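Local coordinates for nitrogenase molybdenum-iron protein beta chain (Clostridium pasteurianum, PDB 4WES) that forms, with the alpha chain, the molybdenum-iron component of nitrogenase, which reduces dinitrogen to ammonium, and shares an [8Fe-7S] cluster with that chain, at residues 185-190 / 274-279; 191-196 / 290-295; 90-95 / 126-131. One frame throughout, in Å; residues are numbered along the deposited sequence.

Contact 1. Residues 185-190 / 274-279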
loop_
_atom_site.group_PDB
_atom_site.type_symbol
_atom_site.label_atom_id
_atom_site.label_comp_id
_atom_site.label_asym_id
_atom_site.label_seq_id
_atom_site.Cartn_x
_atom_site.Cartn_y
_atom_site.Cartn_z
ATOM N N ARG B 185 -1.444 -4.073 21.587
ATOM C CA ARG B 185 -2.899 -4.032 21.618
ATOM C C ARG B 185 -3.509 -5.311 21.112
ATOM O O ARG B 185 -4.485 -5.817 21.677
ATOM C CB ARG B 185 -3.444 -2.865 20.792
ATOM C CG ARG B 185 -3.138 -1.503 21.395
ATOM C CD ARG B 185 -3.673 -0.400 20.519
ATOM N NE ARG B 185 -3.344 0.944 20.970
ATOM C CZ ARG B 185 -4.158 1.802 21.550
ATOM N NH1 ARG B 185 -5.371 1.426 21.917
ATOM N NH2 ARG B 185 -3.775 3.038 21.774
ATOM N N GLU B 186 -2.933 -5.877 20.041
ATOM C CA GLU B 186 -3.483 -7.114 19.480
ATOM C C GLU B 186 -3.310 -8.292 20.425
ATOM O O GLU B 186 -4.231 -9.116 20.570
ATOM C CB GLU B 186 -2.855 -7.385 18.129
ATOM C CG GLU B 186 -3.293 -8.678 17.456
ATOM C CD GLU B 186 -4.784 -8.814 17.175
ATOM O OE1 GLU B 186 -5.532 -7.827 17.294
ATOM O OE2 GLU B 186 -5.205 -9.950 16.855
ATOM N N ILE B 187 -2.153 -8.402 21.065
ATOM C CA ILE B 187 -1.943 -9.483 22.039
ATOM C C ILE B 187 -2.929 -9.354 23.199
ATOM O O ILE B 187 -3.525 -10.359 23.616
ATOM C CB ILE B 187 -0.472 -9.505 22.493
ATOM C CG1 ILE B 187 0.421 -9.931 21.320
ATOM C CG2 ILE B 187 -0.269 -10.381 23.699
ATOM C CD1 ILE B 187 1.858 -9.477 21.463
ATOM N N LYS B 188 -3.130 -8.129 23.686
ATOM C CA LYS B 188 -4.114 -7.906 24.758
ATOM C C LYS B 188 -5.517 -8.313 24.275
ATOM O O LYS B 188 -6.282 -8.954 25.020
ATOM C CB LYS B 188 -4.092 -6.467 25.260
ATOM C CG LYS B 188 -2.807 -6.114 26.001
ATOM C CD LYS B 188 -2.865 -4.798 26.723
ATOM C CE LYS B 188 -2.985 -3.648 25.768
ATOM N NZ LYS B 188 -3.071 -2.361 26.512
ATOM N N ARG B 189 -5.849 -7.939 23.052
ATOM C CA ARG B 189 -7.158 -8.247 22.499
ATOM C C ARG B 189 -7.392 -9.757 22.478
ATOM O O ARG B 189 -8.497 -10.252 22.775
ATOM C CB ARG B 189 -7.293 -7.649 21.095
ATOM C CG ARG B 189 -8.719 -7.702 20.556
ATOM C CD ARG B 189 -8.784 -7.351 19.071
ATOM N NE ARG B 189 -8.116 -8.336 18.234
ATOM C CZ ARG B 189 -8.642 -9.510 17.903
ATOM N NH1 ARG B 189 -9.875 -9.848 18.297
ATOM N NH2 ARG B 189 -7.941 -10.361 17.198
ATOM N N LEU B 190 -6.352 -10.523 22.130
ATOM C CA LEU B 190 -6.449 -11.973 22.090
ATOM C C LEU B 190 -6.622 -12.577 23.488
ATOM O O LEU B 190 -7.451 -13.479 23.674
ATOM C CB LEU B 190 -5.242 -12.560 21.363
ATOM C CG LEU B 190 -5.209 -12.226 19.868
ATOM C CD1 LEU B 190 -3.877 -12.639 19.248
ATOM C CD2 LEU B 190 -6.323 -12.926 19.130
ATOM N N ASP B 274 -0.616 -19.790 16.235
ATOM C CA ASP B 274 -1.205 -21.018 16.759
ATOM C C ASP B 274 -0.534 -21.418 18.063
ATOM O O ASP B 274 -1.203 -21.830 19.020
ATOM C CB ASP B 274 -1.033 -22.156 15.747
ATOM C CG ASP B 274 -1.983 -22.119 14.555
ATOM O OD1 ASP B 274 -2.898 -21.255 14.499
ATOM O OD2 ASP B 274 -1.773 -22.978 13.661
ATOM N N GLU B 275 0.804 -21.363 18.108
ATOM C CA GLU B 275 1.534 -21.785 19.323
ATOM C C GLU B 275 1.203 -20.891 20.522
ATOM O O GLU B 275 1.122 -21.352 21.677
ATOM C CB GLU B 275 3.030 -21.792 19.050
ATOM C CG GLU B 275 3.429 -22.960 18.151
ATOM C CD GLU B 275 4.665 -22.735 17.279
ATOM O OE1 GLU B 275 5.448 -21.752 17.466
ATOM O OE2 GLU B 275 4.847 -23.583 16.347
ATOM N N PHE B 276 1.015 -19.605 20.290
ATOM C CA PHE B 276 0.596 -18.666 21.329
ATOM C C PHE B 276 -0.805 -18.994 21.820
ATOM O O PHE B 276 -1.012 -19.087 23.031
ATOM C CB PHE B 276 0.695 -17.225 20.747
ATOM C CG PHE B 276 0.048 -16.169 21.581
ATOM C CD1 PHE B 276 0.634 -15.742 22.760
ATOM C CD2 PHE B 276 -1.128 -15.589 21.190
ATOM C CE1 PHE B 276 0.027 -14.750 23.527
ATOM C CE2 PHE B 276 -1.735 -14.602 21.947
ATOM C CZ PHE B 276 -1.164 -14.196 23.129
ATOM N N ILE B 277 -1.765 -19.157 20.919
ATOM C CA ILE B 277 -3.135 -19.472 21.324
ATOM C C ILE B 277 -3.169 -20.812 22.078
ATOM O O ILE B 277 -3.837 -20.946 23.123
ATOM C CB ILE B 277 -4.058 -19.510 20.101
ATOM C CG1 ILE B 277 -4.157 -18.134 19.450
ATOM C CG2 ILE B 277 -5.451 -20.029 20.445
ATOM C CD1 ILE B 277 -4.718 -17.038 20.316
ATOM N N MET B 278 -2.443 -21.806 21.594
ATOM C CA MET B 278 -2.402 -23.117 22.294
ATOM C C MET B 278 -1.778 -23.002 23.666
ATOM O O MET B 278 -2.255 -23.634 24.617
ATOM C CB MET B 278 -1.684 -24.170 21.460
ATOM C CG MET B 278 -2.412 -24.574 20.184
ATOM S SD MET B 278 -4.015 -25.297 20.436
ATOM C CE MET B 278 -5.000 -23.851 20.836
ATOM N N ALA B 279 -0.718 -22.192 23.823
ATOM C CA ALA B 279 -0.124 -21.997 25.141
ATOM C C ALA B 279 -1.146 -21.406 26.080
ATOM O O ALA B 279 -1.235 -21.816 27.260
ATOM C CB ALA B 279 1.096 -21.099 25.053
#
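Phe276 places its CG anti to the backbone N (chi1 168°), which sends the ring from helix 270-284 across to Ile187 and Leu190 on helix 181-193. On Ile187 the methyl branch CG2 is the one anti to the backbone N, and it is this branch that reaches the ring. The contact is helix-helix packing beside the parallel sheet of strands 198-200, 172-175, 237-241 and 261-264, part of an alpha/beta domain. CG2 of Ile187 lies 4.0 Å from CZ of Phe276. Leu190 approaches the neighbouring ring atom: in the conformer described, one of two, its CD1 is 4.0 Å from CE2 of Phe276, with its CB almost as near. Both side chains meet the ring at a slant. All three residues are buried, and no hydrogen bond joins the two segments. Leu241 of strand 237-241 touches both Ile187 and Phe276, which ties the pair of helices to the sheet. On another side of helix 181-193, Arg189 grips Glu186 side-on, one turn back. Arg189 NE meets Glu186 OE1 in a nearly straight bond, 176° at the hydrogen. The second nitrogen completes the grip, with Arg189 NH2 2.8 Å from Glu186 OE2.

Contact 2. Residues 191-196 / 290-295; sequences FEAMDI and ASIEEE
Ile292 meets Ala193 and Met194 through the end of its side chain, and these apolar contacts make up most of the interface. CD1 of Ile292 lies 3.9 Å from CB of Ala193. Met194 has two conformers; in the one described here, its SD is 3.9 Å from CD1 of Ile292, and its CG is equally near. Ile292 has CG1 anti to its carbonyl carbon (chi1 -67°), and the extended chi2 of 177° carries CD1 away from the Ile292 backbone to Ala193 CB and Met194. In the same conformer Met194 is bent at both chi2 and chi3, and its chain crosses that of Ile292 at about a right angle. No hydrogen bond links the segments. Ser291 OG is a loose neighbour of Ala193 CB, 4.4 Å away.

Backbone bonds shape the first segment. Helix 181-193 is followed by a Schellman motif, with Asp195 at positive phi (62°). Ile196 N bonds to Phe191 O at 3.0 Å, and Asp195 N bonds to Glu192 O. Ala193 and Met194, which meet Ile292, lie just before Asp195. The 290-295 segment is the first part of helix 290-305.

Several elements surround this junction. Met194 also touches Leu280 and Ser281 of helix 270-284, and Ile292 packs on Tyr427 of helix 426-448. Glu293 binds Lys520 of the alpha chain in a salt bridge. Phe191 points away from the 290-295 segment and packs on Ile172 and Val174 of strand 172-175.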
loop_
_atom_site.group_PDB
_atom_site.type_symbol
_atom_site.label_atom_id
_atom_site.label_comp_id
_atom_site.label_asym_id
_atom_site.label_seq_id
_atom_site.Cartn_x
_atom_site.Cartn_y
_atom_site.Cartn_z
ATOM N N PHE B 191 -5.854 -12.102 24.463
ATOM C CA PHE B 191 -6.064 -12.529 25.858
ATOM C C PHE B 191 -7.512 -12.267 26.288
ATOM O O PHE B 191 -8.168 -13.114 26.919
ATOM C CB PHE B 191 -5.159 -11.769 26.832
ATOM C CG PHE B 191 -3.808 -12.411 27.095
ATOM C CD1 PHE B 191 -3.666 -13.271 28.176
ATOM C CD2 PHE B 191 -2.713 -12.160 26.301
ATOM C CE1 PHE B 191 -2.463 -13.882 28.421
ATOM C CE2 PHE B 191 -1.517 -12.744 26.566
ATOM C CZ PHE B 191 -1.379 -13.592 27.632
ATOM N N GLU B 192 -8.018 -11.082 25.938
ATOM C CA GLU B 192 -9.372 -10.702 26.350
ATOM C C GLU B 192 -10.404 -11.576 25.645
ATOM O O GLU B 192 -11.390 -12.010 26.266
ATOM C CB GLU B 192 -9.582 -9.222 26.080
ATOM C CG GLU B 192 -8.738 -8.404 27.058
ATOM C CD GLU B 192 -8.564 -6.951 26.712
ATOM O OE1 GLU B 192 -9.209 -6.473 25.759
ATOM O OE2 GLU B 192 -7.747 -6.304 27.429
ATOM N N ALA B 193 -10.195 -11.874 24.363
ATOM C CA ALA B 193 -11.123 -12.757 23.646
ATOM C C ALA B 193 -11.112 -14.178 24.246
ATOM O O ALA B 193 -12.142 -14.868 24.241
ATOM C CB ALA B 193 -10.800 -12.789 22.161
ATOM N N MET B 194 -9.957 -14.622 24.727
ATOM C CA MET B 194 -9.800 -15.919 25.384
ATOM C C MET B 194 -10.372 -15.909 26.816
ATOM O O MET B 194 -10.463 -16.967 27.438
ATOM C CB MET B 194 -8.329 -16.356 25.449
ATOM C CG MET B 194 -7.683 -16.773 24.112
ATOM S SD MET B 194 -8.288 -18.302 23.405
ATOM C CE MET B 194 -7.632 -19.533 24.542
ATOM N N ASP B 195 -10.701 -14.729 27.339
ATOM C CA ASP B 195 -11.167 -14.545 28.702
ATOM C C ASP B 195 -10.111 -14.961 29.740
ATOM O O ASP B 195 -10.436 -15.593 30.757
ATOM C CB ASP B 195 -12.503 -15.276 28.936
ATOM C CG ASP B 195 -13.218 -14.795 30.180
ATOM O OD1 ASP B 195 -13.001 -13.629 30.612
ATOM O OD2 ASP B 195 -14.017 -15.579 30.723
ATOM N N ILE B 196 -8.864 -14.562 29.500
ATOM C CA ILE B 196 -7.745 -14.872 30.355
ATOM C C ILE B 196 -7.193 -13.591 30.998
ATOM O O ILE B 196 -6.628 -12.755 30.307
ATOM C CB ILE B 196 -6.628 -15.590 29.573
ATOM C CG1 ILE B 196 -7.149 -16.934 29.101
ATOM C CG2 ILE B 196 -5.359 -15.752 30.401
ATOM C CD1 ILE B 196 -6.254 -17.629 28.085
ATOM N N ALA B 290 -14.992 -18.754 18.949
ATOM C CA ALA B 290 -15.309 -18.757 17.535
ATOM C C ALA B 290 -14.689 -17.568 16.804
ATOM O O ALA B 290 -14.287 -17.683 15.639
ATOM C CB ALA B 290 -16.820 -18.756 17.370
ATOM N N SER B 291 -14.623 -16.414 17.477
ATOM C CA SER B 291 -14.077 -15.220 16.811
ATOM C C SER B 291 -12.621 -15.388 16.400
ATOM O O SER B 291 -12.237 -15.014 15.290
ATOM C CB SER B 291 -14.229 -13.997 17.721
ATOM O OG SER B 291 -13.477 -14.134 18.915
ATOM N N ILE B 292 -11.830 -15.973 17.293
ATOM C CA ILE B 292 -10.419 -16.247 16.986
ATOM C C ILE B 292 -10.281 -17.302 15.894
ATOM O O ILE B 292 -9.488 -17.170 14.966
ATOM C CB ILE B 292 -9.633 -16.632 18.238
ATOM C CG1 ILE B 292 -9.530 -15.430 19.189
ATOM C CG2 ILE B 292 -8.256 -17.193 17.887
ATOM C CD1 ILE B 292 -8.840 -15.694 20.500
ATOM N N GLU B 293 -11.085 -18.343 15.990
ATOM C CA GLU B 293 -11.093 -19.355 14.946
ATOM C C GLU B 293 -11.480 -18.776 13.592
ATOM O O GLU B 293 -10.894 -19.161 12.568
ATOM C CB GLU B 293 -11.970 -20.546 15.359
ATOM C CG GLU B 293 -11.868 -21.665 14.335
ATOM C CD GLU B 293 -12.310 -23.004 14.800
ATOM O OE1 GLU B 293 -12.522 -23.851 13.904
ATOM O OE2 GLU B 293 -12.424 -23.221 16.031
ATOM N N GLU B 294 -12.460 -17.866 13.566
ATOM C CA GLU B 294 -12.832 -17.229 12.286
ATOM C C GLU B 294 -11.636 -16.469 11.711
ATOM O O GLU B 294 -11.377 -16.541 10.506
ATOM C CB GLU B 294 -14.033 -16.286 12.461
ATOM C CG GLU B 294 -14.504 -15.730 11.147
ATOM C CD GLU B 294 -15.489 -14.589 11.241
ATOM O OE1 GLU B 294 -15.295 -13.679 12.067
ATOM O OE2 GLU B 294 -16.453 -14.584 10.429
ATOM N N GLU B 295 -10.946 -15.685 12.545
ATOM C CA GLU B 295 -9.786 -14.911 12.075
ATOM C C GLU B 295 -8.708 -15.819 11.461
ATOM O O GLU B 295 -8.159 -15.524 10.392
ATOM C CB GLU B 295 -9.143 -14.143 13.222
ATOM C CG GLU B 295 -9.977 -13.158 13.964
ATOM C CD GLU B 295 -9.434 -12.676 15.333
ATOM O OE1 GLU B 295 -8.234 -12.803 15.621
ATOM O OE2 GLU B 295 -10.282 -12.109 16.141
#

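Contact 3. Residues 90-95 / 126-131; sequences NIFSLY and GSIPEG
Phe92 carries this contact from the last turns of helix 81-95, packing against Ser127, Ile128 and Pro129 of the loop between helix 115-125 and strand 133-136. Before it in sequence, Asn90 and Ile91 turn to other partners: Asn90 hydrogen-bonds to Thr17 and Pro45 of the alpha chain, while Ile91 packs on Leu39 and His41 of strand 38-43.

Phe92 has CG anti to its carbonyl carbon (chi1 -75°), and its ring extends toward the loop. Pro129 CD sits over one face in a CH-pi contact, 3.8 Å from the centroid of the Phe92 ring and 22° off the ring normal. It is offset toward the rim, and its closest ring atom is Phe92 CD2 at 3.5 Å. The carbonyl O of Ser127 approaches the same CD2 of Phe92 obliquely, at 3.8 Å. Ile128 is a looser neighbour, with CG2 4.4 Å from Phe92 CE2. No hydrogen bond crosses the contact.

Farther on, Leu94 and Tyr95 serve the subunit interface: Leu94 O accepts a bond from Lys12 of the alpha chain, and Tyr95 OH bonds to Ile47 O and His447 N of that chain. The loop opens with a Schellman motif, where Gly126 has a positive phi of 84°. Phe92 also touches Pro97, in the loop before strand 99-104, and Ile100 on that strand, so its ring lies between the parallel sheet and the loop leading into strand 133-136.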
loop_
_atom_site.group_PDB
_atom_site.type_symbol
_atom_site.label_atom_id
_atom_site.label_comp_id
_atom_site.label_asym_id
_atom_site.label_seq_id
_atom_site.Cartn_x
_atom_site.Cartn_y
_atom_site.Cartn_z
ATOM N N ASN B 90 15.723 17.773 39.978
ATOM C CA ASN B 90 15.020 18.556 38.953
ATOM C C ASN B 90 13.865 17.797 38.328
ATOM O O ASN B 90 12.808 18.411 38.037
ATOM C CB ASN B 90 15.993 19.041 37.895
ATOM C CG ASN B 90 16.872 20.145 38.428
ATOM O OD1 ASN B 90 16.370 21.200 38.828
ATOM N ND2 ASN B 90 18.198 19.933 38.433
ATOM N N ILE B 91 14.016 16.491 38.148
ATOM C CA ILE B 91 12.968 15.708 37.528
ATOM C C ILE B 91 11.725 15.689 38.407
ATOM O O ILE B 91 10.604 15.945 37.949
ATOM C CB ILE B 91 13.449 14.295 37.254
ATOM C CG1 ILE B 91 14.495 14.309 36.149
ATOM C CG2 ILE B 91 12.287 13.419 36.868
ATOM C CD1 ILE B 91 15.385 13.082 36.108
ATOM N N PHE B 92 11.881 15.342 39.681
ATOM C CA PHE B 92 10.676 15.241 40.508
ATOM C C PHE B 92 10.021 16.607 40.707
ATOM O O PHE B 92 8.798 16.711 40.668
ATOM C CB PHE B 92 10.954 14.571 41.855
ATOM C CG PHE B 92 11.134 13.081 41.755
ATOM C CD1 PHE B 92 10.121 12.303 41.252
ATOM C CD2 PHE B 92 12.277 12.441 42.182
ATOM C CE1 PHE B 92 10.238 10.936 41.163
ATOM C CE2 PHE B 92 12.403 11.071 42.100
ATOM C CZ PHE B 92 11.388 10.308 41.589
ATOM N N SER B 93 10.823 17.669 40.866
ATOM C CA SER B 93 10.258 19.016 41.088
ATOM C C SER B 93 9.558 19.568 39.861
ATOM O O SER B 93 8.450 20.105 39.973
ATOM C CB SER B 93 11.353 19.985 41.561
ATOM O OG SER B 93 12.389 20.188 40.569
ATOM N N LEU B 94 10.170 19.456 38.679
ATOM C CA LEU B 94 9.602 20.048 37.483
ATOM C C LEU B 94 8.593 19.169 36.819
ATOM O O LEU B 94 7.641 19.694 36.232
ATOM C CB LEU B 94 10.685 20.382 36.461
ATOM C CG LEU B 94 11.623 21.517 36.771
ATOM C CD1 LEU B 94 12.662 21.650 35.655
ATOM C CD2 LEU B 94 10.863 22.828 36.930
ATOM N N TYR B 95 8.847 17.854 36.784
ATOM C CA TYR B 95 8.102 16.963 35.919
ATOM C C TYR B 95 7.315 15.879 36.633
ATOM O O TYR B 95 6.483 15.225 36.008
ATOM C CB TYR B 95 9.061 16.367 34.874
ATOM C CG TYR B 95 9.784 17.448 34.066
ATOM C CD1 TYR B 95 9.065 18.425 33.393
ATOM C CD2 TYR B 95 11.164 17.525 34.060
ATOM C CE1 TYR B 95 9.703 19.439 32.696
ATOM C CE2 TYR B 95 11.818 18.525 33.334
ATOM C CZ TYR B 95 11.070 19.488 32.686
ATOM O OH TYR B 95 11.700 20.489 31.972
ATOM N N GLY B 126 17.199 12.080 50.994
ATOM C CA GLY B 126 15.804 12.516 50.911
ATOM C C GLY B 126 15.377 13.065 49.555
ATOM O O GLY B 126 14.398 13.817 49.469
ATOM N N SER B 127 16.080 12.657 48.498
ATOM C CA SER B 127 15.853 13.162 47.128
ATOM C C SER B 127 14.699 12.483 46.407
ATOM O O SER B 127 14.250 12.964 45.347
ATOM C CB SER B 127 17.120 12.983 46.270
ATOM O OG SER B 127 18.122 13.834 46.784
ATOM N N ILE B 128 14.281 11.351 46.944
ATOM C CA ILE B 128 13.186 10.576 46.351
ATOM C C ILE B 128 11.959 10.762 47.220
ATOM O O ILE B 128 11.912 10.259 48.349
ATOM C CB ILE B 128 13.579 9.098 46.185
ATOM C CG1 ILE B 128 14.880 9.003 45.360
ATOM C CG2 ILE B 128 12.451 8.288 45.553
ATOM C CD1 ILE B 128 15.492 7.623 45.278
ATOM N N PRO B 129 10.961 11.504 46.710
ATOM C CA PRO B 129 9.772 11.732 47.548
ATOM C C PRO B 129 8.985 10.461 47.906
ATOM O O PRO B 129 9.083 9.430 47.210
ATOM C CB PRO B 129 8.915 12.685 46.697
ATOM C CG PRO B 129 9.861 13.292 45.708
ATOM C CD PRO B 129 10.874 12.236 45.427
ATOM N N GLU B 130 8.203 10.540 48.974
ATOM C CA GLU B 130 7.440 9.410 49.409
ATOM C C GLU B 130 6.518 8.986 48.283
ATOM O O GLU B 130 5.877 9.811 47.630
ATOM C CB GLU B 130 6.614 9.794 50.645
ATOM C CG GLU B 130 5.797 8.661 51.257
ATOM C CD GLU B 130 6.663 7.496 51.715
ATOM O OE1 GLU B 130 7.757 7.811 52.417
ATOM O OE2 GLU B 130 6.247 6.263 51.378
ATOM N N GLY B 131 6.440 7.688 48.049
ATOM C CA GLY B 131 5.557 7.203 46.999
ATOM C C GLY B 131 6.165 7.187 45.613
ATOM O O GLY B 131 5.555 6.660 44.694
#

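Overall arrangement
Contact 3 comes first along the chain and closes before the other two open. It packs helix 81-95 against the loop before strand 133-136, beside the parallel sheet of strands 67-68, 38-43, 99-104 and 133-136. Contacts 1 and 2 lie beside a second parallel sheet, and their centres are 8 Å apart. They share helix 181-193, and their segments alternate in sequence. Their partner helices, 270-284 and 290-305, follow each other in the chain. The two contacts join directly: Arg189 NH2 is 2.9 Å from Glu295 OE1 in a salt bridge, and Phe276 packs on Phe191. Contact 3 is about 39 Å from contact 1 and 43 Å from contact 2, centre to centre. The three therefore represent two separate packing regions, both bordered by the alpha chain.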